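GlcNAc-alpha-1,4-Gal-releasing endo-beta-galactosidase (Clostridium perfringens, PDB 1UPS) probably hydrolyses internal beta-galactosidic bonds of glycans to release GlcNAc-alpha-1,4-Gal, as a calcium-binding member of glycoside hydrolase family 16. Local coordinates at residues 184-189 against 236-241; 218-223 against 227-232; 297-302 against 394-399. One frame throughout, in Å; residues are numbered along the deposited sequence. Where two conformers were deposited one is given.

Contact 1: 184-189 against 236-241; sequences IAAYGW and KVIYGS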
ATOM      1  N   ILE A 184      -6.323  -1.161   2.165  1.00  9.82           N
ATOM      2  CA  ILE A 184      -5.312  -0.986   1.114  1.00 10.15           C
ATOM      3  C   ILE A 184      -5.469  -2.175   0.161  1.00 10.35           C
ATOM      4  O   ILE A 184      -5.660  -3.321   0.611  1.00 10.90           O
ATOM      5  CB  ILE A 184      -3.893  -0.981   1.722  1.00 10.13           C
ATOM      6  CG1 ILE A 184      -3.688   0.215   2.647  1.00  9.22           C
ATOM      7  CG2 ILE A 184      -2.811  -0.928   0.611  1.00 11.22           C
ATOM      8  CD1 ILE A 184      -2.507   0.048   3.631  1.00  9.47           C
ATOM      9  N   ALA A 185      -5.407  -1.916  -1.147  1.00  9.88           N
ATOM     10  CA  ALA A 185      -5.565  -3.003  -2.130  1.00 10.35           C
ATOM     11  C   ALA A 185      -4.762  -2.732  -3.398  1.00 10.64           C
ATOM     12  O   ALA A 185      -4.349  -1.601  -3.645  1.00 10.06           O
ATOM     13  CB  ALA A 185      -7.067  -3.220  -2.477  1.00 10.10           C
ATOM     14  N   ALA A 186      -4.521  -3.776  -4.196  1.00 10.77           N
ATOM     15  CA  ALA A 186      -3.813  -3.601  -5.469  1.00 10.52           C
ATOM     16  C   ALA A 186      -4.133  -4.746  -6.415  1.00 10.54           C
ATOM     17  O   ALA A 186      -4.396  -5.868  -5.979  1.00 11.19           O
ATOM     18  CB  ALA A 186      -2.294  -3.506  -5.242  1.00 10.96           C
ATOM     19  N   TYR A 187      -4.061  -4.464  -7.710  1.00 10.84           N
ATOM     20  CA  TYR A 187      -4.341  -5.469  -8.746  1.00 10.34           C
ATOM     21  C   TYR A 187      -3.777  -4.948 -10.058  1.00 10.32           C
ATOM     22  O   TYR A 187      -3.858  -3.762 -10.328  1.00 11.20           O
ATOM     23  CB  TYR A 187      -5.858  -5.663  -8.861  1.00  9.56           C
ATOM     24  CG  TYR A 187      -6.297  -6.661  -9.922  1.00 11.06           C
ATOM     25  CD1 TYR A 187      -5.763  -7.952  -9.966  1.00 12.42           C
ATOM     26  CD2 TYR A 187      -7.276  -6.311 -10.854  1.00 11.11           C
ATOM     27  CE1 TYR A 187      -6.189  -8.867 -10.953  1.00 14.37           C
ATOM     28  CE2 TYR A 187      -7.709  -7.223 -11.831  1.00 14.29           C
ATOM     29  CZ  TYR A 187      -7.154  -8.483 -11.868  1.00 13.94           C
ATOM     30  OH  TYR A 187      -7.576  -9.382 -12.845  1.00 16.97           O
ATOM     31  N   GLY A 188      -3.214  -5.839 -10.876  1.00 10.94           N
ATOM     32  CA  GLY A 188      -2.615  -5.418 -12.133  1.00 10.63           C
ATOM     33  C   GLY A 188      -3.556  -5.320 -13.329  1.00 10.69           C
ATOM     34  O   GLY A 188      -3.182  -4.742 -14.345  1.00  9.67           O
ATOM     35  N   TRP A 189      -4.770  -5.846 -13.206  1.00 10.52           N
ATOM     36  CA  TRP A 189      -5.701  -5.901 -14.349  1.00 10.53           C
ATOM     37  C   TRP A 189      -5.025  -6.625 -15.527  1.00 10.76           C
ATOM     38  O   TRP A 189      -4.758  -7.824 -15.422  1.00 10.72           O
ATOM     39  CB  TRP A 189      -6.248  -4.500 -14.704  1.00 10.69           C
ATOM     40  CG  TRP A 189      -7.145  -3.949 -13.616  1.00  9.91           C
ATOM     41  CD1 TRP A 189      -6.774  -3.178 -12.541  1.00 10.23           C
ATOM     42  CD2 TRP A 189      -8.546  -4.177 -13.482  1.00 10.71           C
ATOM     43  NE1 TRP A 189      -7.869  -2.908 -11.756  1.00 10.66           N
ATOM     44  CE2 TRP A 189      -8.975  -3.500 -12.317  1.00 10.87           C
ATOM     45  CE3 TRP A 189      -9.495  -4.869 -14.246  1.00 12.19           C
ATOM     46  CZ2 TRP A 189     -10.312  -3.507 -11.887  1.00 12.81           C
ATOM     47  CZ3 TRP A 189     -10.842  -4.865 -13.827  1.00 14.36           C
ATOM     48  CH2 TRP A 189     -11.228  -4.196 -12.654  1.00 13.67           C
ATOM     49  N   LYS A 236       2.198  -1.358   6.038  1.00 10.84           N
ATOM     50  CA  LYS A 236       2.007  -2.458   5.062  1.00 11.22           C
ATOM     51  C   LYS A 236       3.078  -2.405   3.974  1.00 11.36           C
ATOM     52  O   LYS A 236       3.527  -1.322   3.581  1.00 10.93           O
ATOM     53  CB  LYS A 236       0.633  -2.344   4.393  1.00 12.09           C
ATOM     54  CG  LYS A 236       0.303  -3.524   3.467  1.00 13.40           C
ATOM     55  CD  LYS A 236      -1.096  -3.436   2.927  1.00 15.99           C
ATOM     56  CE  LYS A 236      -1.461  -4.608   1.994  0.65 18.28           C
ATOM     57  NZ  LYS A 236      -2.928  -4.564   1.583  0.65 17.23           N
ATOM     58  N   VAL A 237       3.453  -3.580   3.467  1.00 11.24           N
ATOM     59  CA  VAL A 237       4.387  -3.675   2.358  1.00 12.01           C
ATOM     60  C   VAL A 237       3.843  -4.641   1.321  1.00 12.50           C
ATOM     61  O   VAL A 237       3.355  -5.720   1.672  1.00 12.76           O
ATOM     62  CB  VAL A 237       5.764  -4.225   2.814  0.65 12.30           C
ATOM     63  CG1 VAL A 237       6.723  -4.340   1.628  0.65 13.39           C
ATOM     64  CG2 VAL A 237       6.363  -3.353   3.882  0.65 12.77           C
ATOM     65  N   ILE A 238       3.903  -4.224   0.053  1.00 12.76           N
ATOM     66  CA  ILE A 238       3.613  -5.111  -1.063  1.00 13.89           C
ATOM     67  C   ILE A 238       4.869  -5.175  -1.932  1.00 14.36           C
ATOM     68  O   ILE A 238       5.350  -4.139  -2.391  1.00 14.70           O
ATOM     69  CB  ILE A 238       2.411  -4.582  -1.864  1.00 13.65           C
ATOM     70  CG1 ILE A 238       1.138  -4.641  -1.011  1.00 14.20           C
ATOM     71  CG2 ILE A 238       2.271  -5.357  -3.219  1.00 14.89           C
ATOM     72  CD1 ILE A 238      -0.079  -3.943  -1.667  1.00 14.94           C
ATOM     73  N   TYR A 239       5.420  -6.374  -2.134  1.00 15.30           N
ATOM     74  CA  TYR A 239       6.638  -6.497  -2.946  1.00 16.38           C
ATOM     75  C   TYR A 239       6.227  -6.673  -4.400  1.00 17.11           C
ATOM     76  O   TYR A 239       5.333  -7.462  -4.685  1.00 18.94           O
ATOM     77  CB  TYR A 239       7.573  -7.614  -2.424  1.00 16.67           C
ATOM     78  CG  TYR A 239       8.308  -7.177  -1.148  1.00 18.46           C
ATOM     79  CD1 TYR A 239       9.329  -6.219  -1.196  1.00 18.34           C
ATOM     80  CD2 TYR A 239       7.936  -7.679   0.111  1.00 19.47           C
ATOM     81  CE1 TYR A 239       9.991  -5.788  -0.018  1.00 20.15           C
ATOM     82  CE2 TYR A 239       8.579  -7.247   1.287  1.00 20.13           C
ATOM     83  CZ  TYR A 239       9.608  -6.297   1.211  1.00 21.00           C
ATOM     84  OH  TYR A 239      10.258  -5.866   2.367  1.00 21.25           O
ATOM     85  N   GLY A 240       6.857  -5.914  -5.294  1.00 16.62           N
ATOM     86  CA  GLY A 240       6.426  -5.789  -6.684  1.00 16.68           C
ATOM     87  C   GLY A 240       5.776  -4.427  -6.882  1.00 16.46           C
ATOM     88  O   GLY A 240       5.169  -3.886  -5.960  1.00 18.24           O
ATOM     89  N   SER A 241       5.921  -3.839  -8.063  1.00 15.09           N
ATOM     90  CA  SER A 241       5.374  -2.496  -8.298  1.00 14.40           C
ATOM     91  C   SER A 241       5.242  -2.255  -9.786  1.00 13.37           C
ATOM     92  O   SER A 241       6.005  -2.836 -10.573  1.00 13.33           O
ATOM     93  CB  SER A 241       6.277  -1.412  -7.680  1.00 14.93           C
ATOM     94  OG  SER A 241       7.427  -1.170  -8.487  1.00 16.28           O
TER
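Ile184 and Lys236 face each other with their CA atoms 8.4 Å apart, and two residues further along each strand Ala186 and Ile238 repeat the pairing at 8.8 Å between CA atoms. The strands run in broadly the same direction, yet at this separation they share no backbone pairing; alternate residues instead send their side chains into the gap. Such spacing is a worked example of the beta sandwich, here the jelly-roll of family 16 in the concanavalin clan: strand 181-187 belongs to one sheet, strand 233-239 to the other, and Phe228 of the adjoining strand 225-230 packs on both Ile184 and Ile238. Lys236 lies fully extended, in the conformer described, and passes alongside Ile184 in the opposite sense. Its CD is 3.8 Å from CG2 and 3.8 Å from CD1 of Ile184, so the aliphatic part of the lysine rests on both methyl ends of the isoleucine. This carries the ammonium across to the facing sheet, where NZ lies 3.2 Å from Ile184 O and makes a hydrogen bond to Ser201 OG on strand 199-204. The second pair is purely apolar: Ile238 reaches over with CD1, which comes 4.2 Å from Ala186 CB.

Contact 2: 218-223 against 227-232; sequences AMEWTP and KFYYDN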
ATOM      1  N   ALA A 218       0.455   7.519   3.525  1.00 10.06           N
ATOM      2  CA  ALA A 218       1.491   7.663   2.503  1.00 10.25           C
ATOM      3  C   ALA A 218       1.880   6.329   1.889  1.00 10.37           C
ATOM      4  O   ALA A 218       1.744   5.270   2.519  1.00 10.27           O
ATOM      5  CB  ALA A 218       2.748   8.381   3.079  1.00 10.00           C
ATOM      6  N   MET A 219       2.345   6.407   0.644  1.00 10.10           N
ATOM      7  CA  MET A 219       2.909   5.267  -0.053  1.00 10.33           C
ATOM      8  C   MET A 219       4.236   5.667  -0.691  1.00 10.45           C
ATOM      9  O   MET A 219       4.312   6.655  -1.439  1.00 10.92           O
ATOM     10  CB  MET A 219       1.957   4.766  -1.157  1.00 10.25           C
ATOM     11  CG  MET A 219       2.640   3.708  -2.062  1.00 10.67           C
ATOM     12  SD  MET A 219       1.608   3.259  -3.492  1.00 12.43           S
ATOM     13  CE  MET A 219       1.767   4.715  -4.470  1.00 11.31           C
ATOM     14  N   GLU A 220       5.276   4.880  -0.426  1.00 10.73           N
ATOM     15  CA  GLU A 220       6.499   5.004  -1.211  1.00 10.77           C
ATOM     16  C   GLU A 220       6.527   3.884  -2.242  1.00 10.70           C
ATOM     17  O   GLU A 220       6.501   2.693  -1.899  1.00 10.83           O
ATOM     18  CB  GLU A 220       7.773   4.987  -0.340  1.00 11.01           C
ATOM     19  CG  GLU A 220       9.013   5.306  -1.182  1.00 12.12           C
ATOM     20  CD  GLU A 220      10.131   6.000  -0.411  1.00 13.18           C
ATOM     21  OE1 GLU A 220      10.702   6.987  -0.925  1.00 14.81           O
ATOM     22  OE2 GLU A 220      10.445   5.555   0.697  1.00 14.00           O
ATOM     23  N   TRP A 221       6.549   4.292  -3.506  1.00 10.62           N
ATOM     24  CA  TRP A 221       6.492   3.384  -4.646  1.00 11.22           C
ATOM     25  C   TRP A 221       7.876   3.426  -5.284  1.00 11.52           C
ATOM     26  O   TRP A 221       8.309   4.458  -5.787  1.00 11.22           O
ATOM     27  CB  TRP A 221       5.386   3.858  -5.601  1.00 11.46           C
ATOM     28  CG  TRP A 221       5.385   3.312  -7.027  1.00 10.30           C
ATOM     29  CD1 TRP A 221       5.906   2.123  -7.494  1.00 10.63           C
ATOM     30  CD2 TRP A 221       4.789   3.948  -8.146  1.00 10.04           C
ATOM     31  NE1 TRP A 221       5.667   2.000  -8.847  1.00 11.56           N
ATOM     32  CE2 TRP A 221       4.991   3.112  -9.277  1.00 10.90           C
ATOM     33  CE3 TRP A 221       4.119   5.168  -8.324  1.00  9.66           C
ATOM     34  CZ2 TRP A 221       4.557   3.463 -10.563  1.00 11.25           C
ATOM     35  CZ3 TRP A 221       3.668   5.506  -9.591  1.00 11.17           C
ATOM     36  CH2 TRP A 221       3.890   4.653 -10.699  1.00 10.86           C
ATOM     37  N   THR A 222       8.591   2.310  -5.192  1.00 12.51           N
ATOM     38  CA  THR A 222       9.937   2.195  -5.757  1.00 12.93           C
ATOM     39  C   THR A 222       9.898   1.097  -6.828  1.00 13.25           C
ATOM     40  O   THR A 222       8.894   0.408  -6.970  1.00 12.58           O
ATOM     41  CB  THR A 222      10.973   1.812  -4.677  1.00 13.39           C
ATOM     42  OG1 THR A 222      10.758   0.449  -4.274  1.00 12.90           O
ATOM     43  CG2 THR A 222      10.774   2.630  -3.395  1.00 14.16           C
ATOM     44  N   PRO A 223      10.989   0.909  -7.560  1.00 13.67           N
ATOM     45  CA  PRO A 223      11.084  -0.209  -8.502  1.00 14.49           C
ATOM     46  C   PRO A 223      10.916  -1.583  -7.847  1.00 15.49           C
ATOM     47  O   PRO A 223      10.647  -2.556  -8.562  1.00 16.67           O
ATOM     48  CB  PRO A 223      12.503  -0.054  -9.062  1.00 14.45           C
ATOM     49  CG  PRO A 223      12.757   1.382  -8.963  1.00 13.88           C
ATOM     50  CD  PRO A 223      12.189   1.769  -7.613  1.00 13.47           C
ATOM     51  N   LYS A 227       5.317   0.623  -0.228  1.00 11.56           N
ATOM     52  CA  LYS A 227       5.390   0.660   1.232  1.00 11.55           C
ATOM     53  C   LYS A 227       4.433   1.727   1.728  1.00 11.61           C
ATOM     54  O   LYS A 227       4.476   2.876   1.265  1.00 11.71           O
ATOM     55  CB  LYS A 227       6.829   0.953   1.665  1.00 11.31           C
ATOM     56  CG  LYS A 227       7.726  -0.258   1.426  1.00 13.54           C
ATOM     57  CD  LYS A 227       9.154  -0.045   1.863  1.00 16.87           C
ATOM     58  CE  LYS A 227       9.970  -1.332   1.591  1.00 17.90           C
ATOM     59  NZ  LYS A 227      11.357  -1.222   2.194  1.00 19.31           N
ATOM     60  N   PHE A 228       3.550   1.335   2.649  1.00 10.45           N
ATOM     61  CA  PHE A 228       2.476   2.209   3.122  1.00 10.16           C
ATOM     62  C   PHE A 228       2.716   2.635   4.562  1.00  9.68           C
ATOM     63  O   PHE A 228       3.027   1.795   5.390  1.00 10.16           O
ATOM     64  CB  PHE A 228       1.146   1.463   3.002  1.00  8.84           C
ATOM     65  CG  PHE A 228       0.835   1.056   1.592  1.00  9.88           C
ATOM     66  CD1 PHE A 228       0.151   1.919   0.743  1.00 11.00           C
ATOM     67  CD2 PHE A 228       1.271  -0.170   1.109  1.00  9.30           C
ATOM     68  CE1 PHE A 228      -0.115   1.546  -0.600  1.00  9.98           C
ATOM     69  CE2 PHE A 228       1.012  -0.559  -0.223  1.00 11.15           C
ATOM     70  CZ  PHE A 228       0.322   0.307  -1.063  1.00  9.87           C
ATOM     71  N   TYR A 229       2.558   3.938   4.834  1.00 11.15           N
ATOM     72  CA  TYR A 229       2.887   4.541   6.133  1.00 10.74           C
ATOM     73  C   TYR A 229       1.684   5.266   6.722  1.00 10.55           C
ATOM     74  O   TYR A 229       1.006   6.023   6.017  1.00 10.23           O
ATOM     75  CB  TYR A 229       4.034   5.559   5.976  1.00 11.05           C
ATOM     76  CG  TYR A 229       5.314   4.940   5.490  1.00 11.92           C
ATOM     77  CD1 TYR A 229       6.294   4.524   6.396  1.00 13.16           C
ATOM     78  CD2 TYR A 229       5.540   4.746   4.120  1.00 12.93           C
ATOM     79  CE1 TYR A 229       7.471   3.931   5.941  1.00 14.40           C
ATOM     80  CE2 TYR A 229       6.696   4.149   3.667  1.00 12.61           C
ATOM     81  CZ  TYR A 229       7.663   3.754   4.584  1.00 15.18           C
ATOM     82  OH  TYR A 229       8.826   3.154   4.127  1.00 15.89           O
ATOM     83  N   TYR A 230       1.422   5.017   8.003  1.00  9.68           N
ATOM     84  CA  TYR A 230       0.345   5.684   8.739  1.00  9.85           C
ATOM     85  C   TYR A 230       0.981   6.553   9.792  1.00 10.16           C
ATOM     86  O   TYR A 230       1.705   6.042  10.655  1.00 10.76           O
ATOM     87  CB  TYR A 230      -0.537   4.655   9.434  1.00 10.12           C
ATOM     88  CG  TYR A 230      -1.678   5.233  10.276  1.00 10.16           C
ATOM     89  CD1 TYR A 230      -2.849   5.703   9.660  1.00 11.24           C
ATOM     90  CD2 TYR A 230      -1.602   5.258  11.682  1.00 12.21           C
ATOM     91  CE1 TYR A 230      -3.919   6.194  10.408  1.00 11.72           C
ATOM     92  CE2 TYR A 230      -2.671   5.763  12.458  1.00 10.83           C
ATOM     93  CZ  TYR A 230      -3.831   6.213  11.809  1.00 11.77           C
ATOM     94  OH  TYR A 230      -4.890   6.710  12.538  1.00 11.06           O
ATOM     95  N   ASP A 231       0.709   7.860   9.731  1.00 10.33           N
ATOM     96  CA  ASP A 231       1.346   8.819  10.640  1.00 10.43           C
ATOM     97  C   ASP A 231       2.851   8.568  10.723  1.00 10.48           C
ATOM     98  O   ASP A 231       3.442   8.531  11.816  1.00 10.53           O
ATOM     99  CB  ASP A 231       0.679   8.767  12.020  1.00 10.56           C
ATOM    100  CG  ASP A 231      -0.723   9.313  11.987  1.00 11.37           C
ATOM    101  OD1 ASP A 231      -1.458   9.140  12.984  1.00 10.44           O
ATOM    102  OD2 ASP A 231      -1.164   9.923  10.987  1.00 10.88           O
ATOM    103  N   ASN A 232       3.448   8.393   9.546  1.00 10.96           N
ATOM    104  CA  ASN A 232       4.905   8.258   9.371  1.00 11.85           C
ATOM    105  C   ASN A 232       5.538   6.949   9.833  1.00 12.83           C
ATOM    106  O   ASN A 232       6.772   6.875   9.937  1.00 13.88           O
ATOM    107  CB  ASN A 232       5.664   9.447  10.011  1.00 12.53           C
ATOM    108  CG  ASN A 232       5.256  10.784   9.429  1.00 12.84           C
ATOM    109  OD1 ASN A 232       4.877  10.870   8.250  1.00 14.24           O
ATOM    110  ND2 ASN A 232       5.347  11.851  10.248  1.00 10.72           N
TER
HETATM  111  O   HOH W   1       9.943   3.138   1.694  1.00 24.80           O
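Met219 and Phe228 lie side by side on one face of a beta hairpin, pointing the same way, and form a Met-aromatic contact. The sulfur approaches the ring obliquely: SD is 4.7 Å from the centroid of Phe228, 50° off the ring normal, and its nearest ring atom is CE1 at 3.8 Å. With CG anti to the backbone N (chi1 170°), the methionine runs along the CE1 side of the ring, its CB, CG and SD each lying against CE1, while the bend at chi3 turns the terminal methyl aside. This face looks into the sandwich, where Trp182 of the facing sheet meets Phe228.

Ala218, Glu220, Lys227 and Tyr229 occupy the other face. There the CB atoms of Ala218 and Tyr229 sit 4.2 Å apart, and the Tyr229 ring, leaning toward Glu220, brings its CE2 obliquely against Glu220 CB. One water joins the two polar ends: it donates to Glu220 OE2 at 2.7 Å and lies in the plane of the Tyr229 ring, at its edge, hydrogen-bonded to OH at 2.7 Å.

Between the faces, strands 215-221 and 225-230 are antiparallel. Ala218 with Tyr229 and Glu220 with Lys227 are hydrogen-bonded pairs, each closed by two backbone bonds; Met219 with Phe228 is the non-hydrogen-bonded pair between them, its CA atoms 4.4 Å apart. That close approach also brings Met219 CA to 3.1 Å from Lys227 O in a CA-H...O contact.

The hydroxyls of Tyr30 and Tyr283 are hydrogen-bonded to Glu220 OE1, so both oxygens of the carboxylate have partners; with water donating to OE2, the setting is consistent with an ionised glutamate whose rotation these hydrogen bonds would restrict.

Contact 3: 297-302 against 394-399; sequences RQTGKF and ESYEGV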
ATOM      1  N   ARG A 297      13.885  -8.030  18.843  1.00 11.32           N
ATOM      2  CA  ARG A 297      13.505  -6.862  19.643  1.00 11.16           C
ATOM      3  C   ARG A 297      13.669  -7.073  21.156  1.00 12.09           C
ATOM      4  O   ARG A 297      14.167  -6.190  21.885  1.00 10.89           O
ATOM      5  CB  ARG A 297      12.080  -6.390  19.324  1.00 11.47           C
ATOM      6  CG  ARG A 297      11.695  -5.111  20.104  1.00 10.89           C
ATOM      7  CD  ARG A 297      10.273  -4.627  19.806  1.00 10.96           C
ATOM      8  NE  ARG A 297      10.020  -3.317  20.402  1.00 12.74           N
ATOM      9  CZ  ARG A 297       8.886  -2.631  20.285  1.00 13.71           C
ATOM     10  NH1 ARG A 297       7.869  -3.117  19.578  1.00 12.45           N
ATOM     11  NH2 ARG A 297       8.780  -1.424  20.879  1.00 14.52           N
ATOM     12  N   GLN A 298      13.237  -8.235  21.628  1.00 11.86           N
ATOM     13  CA  GLN A 298      13.252  -8.516  23.065  1.00 11.98           C
ATOM     14  C   GLN A 298      14.666  -8.728  23.594  1.00 12.26           C
ATOM     15  O   GLN A 298      15.040  -8.144  24.627  1.00 13.21           O
ATOM     16  CB  GLN A 298      12.336  -9.718  23.396  1.00 11.43           C
ATOM     17  CG  GLN A 298      12.402 -10.190  24.876  1.00 12.61           C
ATOM     18  CD  GLN A 298      11.702  -9.277  25.858  1.00 16.39           C
ATOM     19  OE1 GLN A 298      11.353  -8.146  25.525  1.00 16.84           O
ATOM     20  NE2 GLN A 298      11.489  -9.768  27.092  1.00 17.53           N
ATOM     21  N   THR A 299      15.465  -9.530  22.890  1.00 11.60           N
ATOM     22  CA  THR A 299      16.778  -9.932  23.419  1.00 11.38           C
ATOM     23  C   THR A 299      17.931  -9.087  22.918  1.00 11.92           C
ATOM     24  O   THR A 299      19.020  -9.141  23.502  1.00 11.91           O
ATOM     25  CB  THR A 299      17.123 -11.387  23.083  1.00 11.32           C
ATOM     26  OG1 THR A 299      17.269 -11.524  21.656  1.00 10.96           O
ATOM     27  CG2 THR A 299      15.973 -12.355  23.499  1.00 10.93           C
ATOM     28  N   GLY A 300      17.711  -8.351  21.832  1.00 11.49           N
ATOM     29  CA  GLY A 300      18.780  -7.581  21.207  1.00 11.75           C
ATOM     30  C   GLY A 300      19.840  -8.427  20.503  1.00 12.19           C
ATOM     31  O   GLY A 300      20.880  -7.885  20.100  1.00 11.81           O
ATOM     32  N   LYS A 301      19.607  -9.740  20.368  1.00 11.63           N
ATOM     33  CA  LYS A 301      20.589 -10.635  19.747  1.00 11.61           C
ATOM     34  C   LYS A 301      20.365 -10.784  18.237  1.00 12.16           C
ATOM     35  O   LYS A 301      19.280 -10.505  17.728  1.00 12.40           O
ATOM     36  CB  LYS A 301      20.597 -12.019  20.409  1.00 11.50           C
ATOM     37  CG  LYS A 301      20.693 -11.988  21.946  1.00 11.75           C
ATOM     38  CD  LYS A 301      21.929 -11.213  22.450  1.00 10.96           C
ATOM     39  CE  LYS A 301      22.051 -11.375  23.991  1.00 11.22           C
ATOM     40  NZ  LYS A 301      23.054 -10.445  24.616  1.00 11.34           N
ATOM     41  N   PHE A 302      21.413 -11.225  17.544  1.00 11.74           N
ATOM     42  CA  PHE A 302      21.416 -11.326  16.085  1.00 11.54           C
ATOM     43  C   PHE A 302      21.369 -12.774  15.605  1.00 11.37           C
ATOM     44  O   PHE A 302      21.962 -13.654  16.218  1.00 11.43           O
ATOM     45  CB  PHE A 302      22.682 -10.640  15.544  1.00 11.36           C
ATOM     46  CG  PHE A 302      22.656  -9.137  15.659  1.00 12.69           C
ATOM     47  CD1 PHE A 302      23.084  -8.495  16.833  1.00 15.49           C
ATOM     48  CD2 PHE A 302      22.194  -8.359  14.594  1.00 12.07           C
ATOM     49  CE1 PHE A 302      23.069  -7.080  16.931  1.00 14.74           C
ATOM     50  CE2 PHE A 302      22.158  -6.955  14.678  1.00 12.76           C
ATOM     51  CZ  PHE A 302      22.591  -6.315  15.850  1.00 14.70           C
ATOM     52  N   GLU A 394      10.474 -17.150  21.825  1.00 10.85           N
ATOM     53  CA  GLU A 394       9.720 -17.005  23.073  1.00 11.39           C
ATOM     54  C   GLU A 394      10.150 -17.987  24.181  1.00 11.74           C
ATOM     55  O   GLU A 394       9.837 -17.757  25.354  1.00 12.86           O
ATOM     56  CB  GLU A 394       8.201 -17.072  22.812  1.00 12.35           C
ATOM     57  CG  GLU A 394       7.283 -16.838  24.028  1.00 13.94           C
ATOM     58  CD  GLU A 394       7.494 -15.516  24.775  1.00 17.94           C
ATOM     59  OE1 GLU A 394       7.092 -15.432  25.970  1.00 20.37           O
ATOM     60  OE2 GLU A 394       8.046 -14.555  24.193  1.00 16.30           O
ATOM     61  N   SER A 395      10.848 -19.069  23.819  1.00 11.60           N
ATOM     62  CA  SER A 395      11.424 -19.979  24.821  1.00 11.69           C
ATOM     63  C   SER A 395      12.857 -19.590  25.210  1.00 11.68           C
ATOM     64  O   SER A 395      13.414 -20.140  26.168  1.00 12.07           O
ATOM     65  CB  SER A 395      11.376 -21.428  24.338  1.00 11.98           C
ATOM     66  OG  SER A 395      10.036 -21.807  24.054  1.00 11.76           O
ATOM     67  N   TYR A 396      13.440 -18.639  24.474  1.00 11.28           N
ATOM     68  CA  TYR A 396      14.801 -18.146  24.744  1.00 11.52           C
ATOM     69  C   TYR A 396      15.811 -19.282  24.910  1.00 12.12           C
ATOM     70  O   TYR A 396      16.567 -19.329  25.906  1.00 11.67           O
ATOM     71  CB  TYR A 396      14.846 -17.286  26.010  1.00 11.42           C
ATOM     72  CG  TYR A 396      13.883 -16.125  26.102  1.00 11.67           C
ATOM     73  CD1 TYR A 396      12.581 -16.299  26.599  1.00 10.64           C
ATOM     74  CD2 TYR A 396      14.282 -14.839  25.735  1.00 11.76           C
ATOM     75  CE1 TYR A 396      11.717 -15.227  26.725  1.00 11.56           C
ATOM     76  CE2 TYR A 396      13.419 -13.753  25.856  1.00 11.06           C
ATOM     77  CZ  TYR A 396      12.138 -13.954  26.354  1.00 11.89           C
ATOM     78  OH  TYR A 396      11.284 -12.879  26.498  1.00 11.14           O
ATOM     79  N   GLU A 397      15.839 -20.184  23.930  1.00 11.91           N
ATOM     80  CA  GLU A 397      16.688 -21.377  24.001  1.00 12.44           C
ATOM     81  C   GLU A 397      18.037 -21.208  23.293  1.00 12.57           C
ATOM     82  O   GLU A 397      18.809 -22.176  23.195  1.00 13.79           O
ATOM     83  CB  GLU A 397      15.953 -22.581  23.405  1.00 12.34           C
ATOM     84  CG  GLU A 397      14.725 -23.010  24.210  1.00 13.46           C
ATOM     85  CD  GLU A 397      14.002 -24.207  23.607  1.00 16.98           C
ATOM     86  OE1 GLU A 397      14.279 -24.560  22.437  1.00 17.50           O
ATOM     87  OE2 GLU A 397      13.145 -24.790  24.311  1.00 16.96           O
ATOM     88  N   GLY A 398      18.312 -20.006  22.785  1.00 12.83           N
ATOM     89  CA  GLY A 398      19.562 -19.730  22.070  1.00 12.52           C
ATOM     90  C   GLY A 398      19.503 -20.045  20.585  1.00 13.22           C
ATOM     91  O   GLY A 398      20.486 -19.845  19.861  1.00 13.48           O
ATOM     92  N   VAL A 399      18.346 -20.545  20.144  1.00 12.51           N
ATOM     93  CA  VAL A 399      18.107 -20.967  18.762  1.00 13.34           C
ATOM     94  C   VAL A 399      16.751 -20.454  18.285  1.00 12.98           C
ATOM     95  O   VAL A 399      15.908 -20.075  19.099  1.00 12.66           O
ATOM     96  CB  VAL A 399      18.148 -22.521  18.600  1.00 13.20           C
ATOM     97  CG1 VAL A 399      19.578 -23.037  18.793  1.00 14.47           C
ATOM     98  CG2 VAL A 399      17.204 -23.211  19.586  1.00 14.33           C
TER
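Tyr396 reaches across from one surface loop to touch Gln298 and Thr299 on another, within the C-terminal part of the chain, which is probably the ricin-like beta-trefoil found in endo-beta-galactosidases of this kind. The loops lie between strands 291-296 and 302-304 and between strands 390-392 and 401-403, so the contact ties together turns more than 90 residues apart in sequence.

The polar link is slight. Gln298 NE2 donates a weak hydrogen bond to Tyr396 OH, 3.2 Å long and bent to 135° at the hydrogen. The two side chains cross at about a right angle, the amide plane turned 51° from that of the ring. Gln298 bends at chi2, which swings its amide round to the hydroxyl end of the tyrosine.

The remaining contacts meet the edge of the ring. Gln298 CG lies in the ring plane there, 3.3 Å from Tyr396 OH and next nearest to CE2, and Thr299 brings its methyl to the same edge, with CG2 3.7 Å from CD2 and equally far from CE2 of Tyr396. The threonine and tyrosine side chains run antiparallel alongside one another. Tyr314 and Thr411 also pack against the tyrosine, while Trp410 receives the side chain of Gln298.

Two salt bridges also involve the first loop: Arg297 pairs with Asp376 and Lys301 with Asp316. The meeting of the two loops themselves is mostly contact with a ring edge.

Within its own loop Thr299 keeps its methyl and hydroxyl to separate tasks. CG2 serves the tyrosine, whereas OG1 closes an ST turn by accepting from Lys301 N at 3.2 Å, nearly straight at 161°.

How the contacts relate
Contacts 1 and 2 belong to one sandwich, their centres about 12 Å apart. Contact 2 pairs neighbouring strands within a sheet, and contact 1 packs the next strand of that sheet against the facing one; along the chain the hairpin is nested inside the loop closed by contact 1. They touch directly: Lys236 O and Phe228 N, 2.8 Å apart, probably share a backbone hydrogen bond, and the side-chain Ser241 OG is probably hydrogen-bonded to Thr222 O at 2.6 Å. Contact 3 follows in series, in the C-terminal region, its centre about 32 Å from that of contact 1 and about 30 Å from that of contact 2. None of the three lies at the calcium site formed by Glu37, Asn39, Gly72 and Asp272.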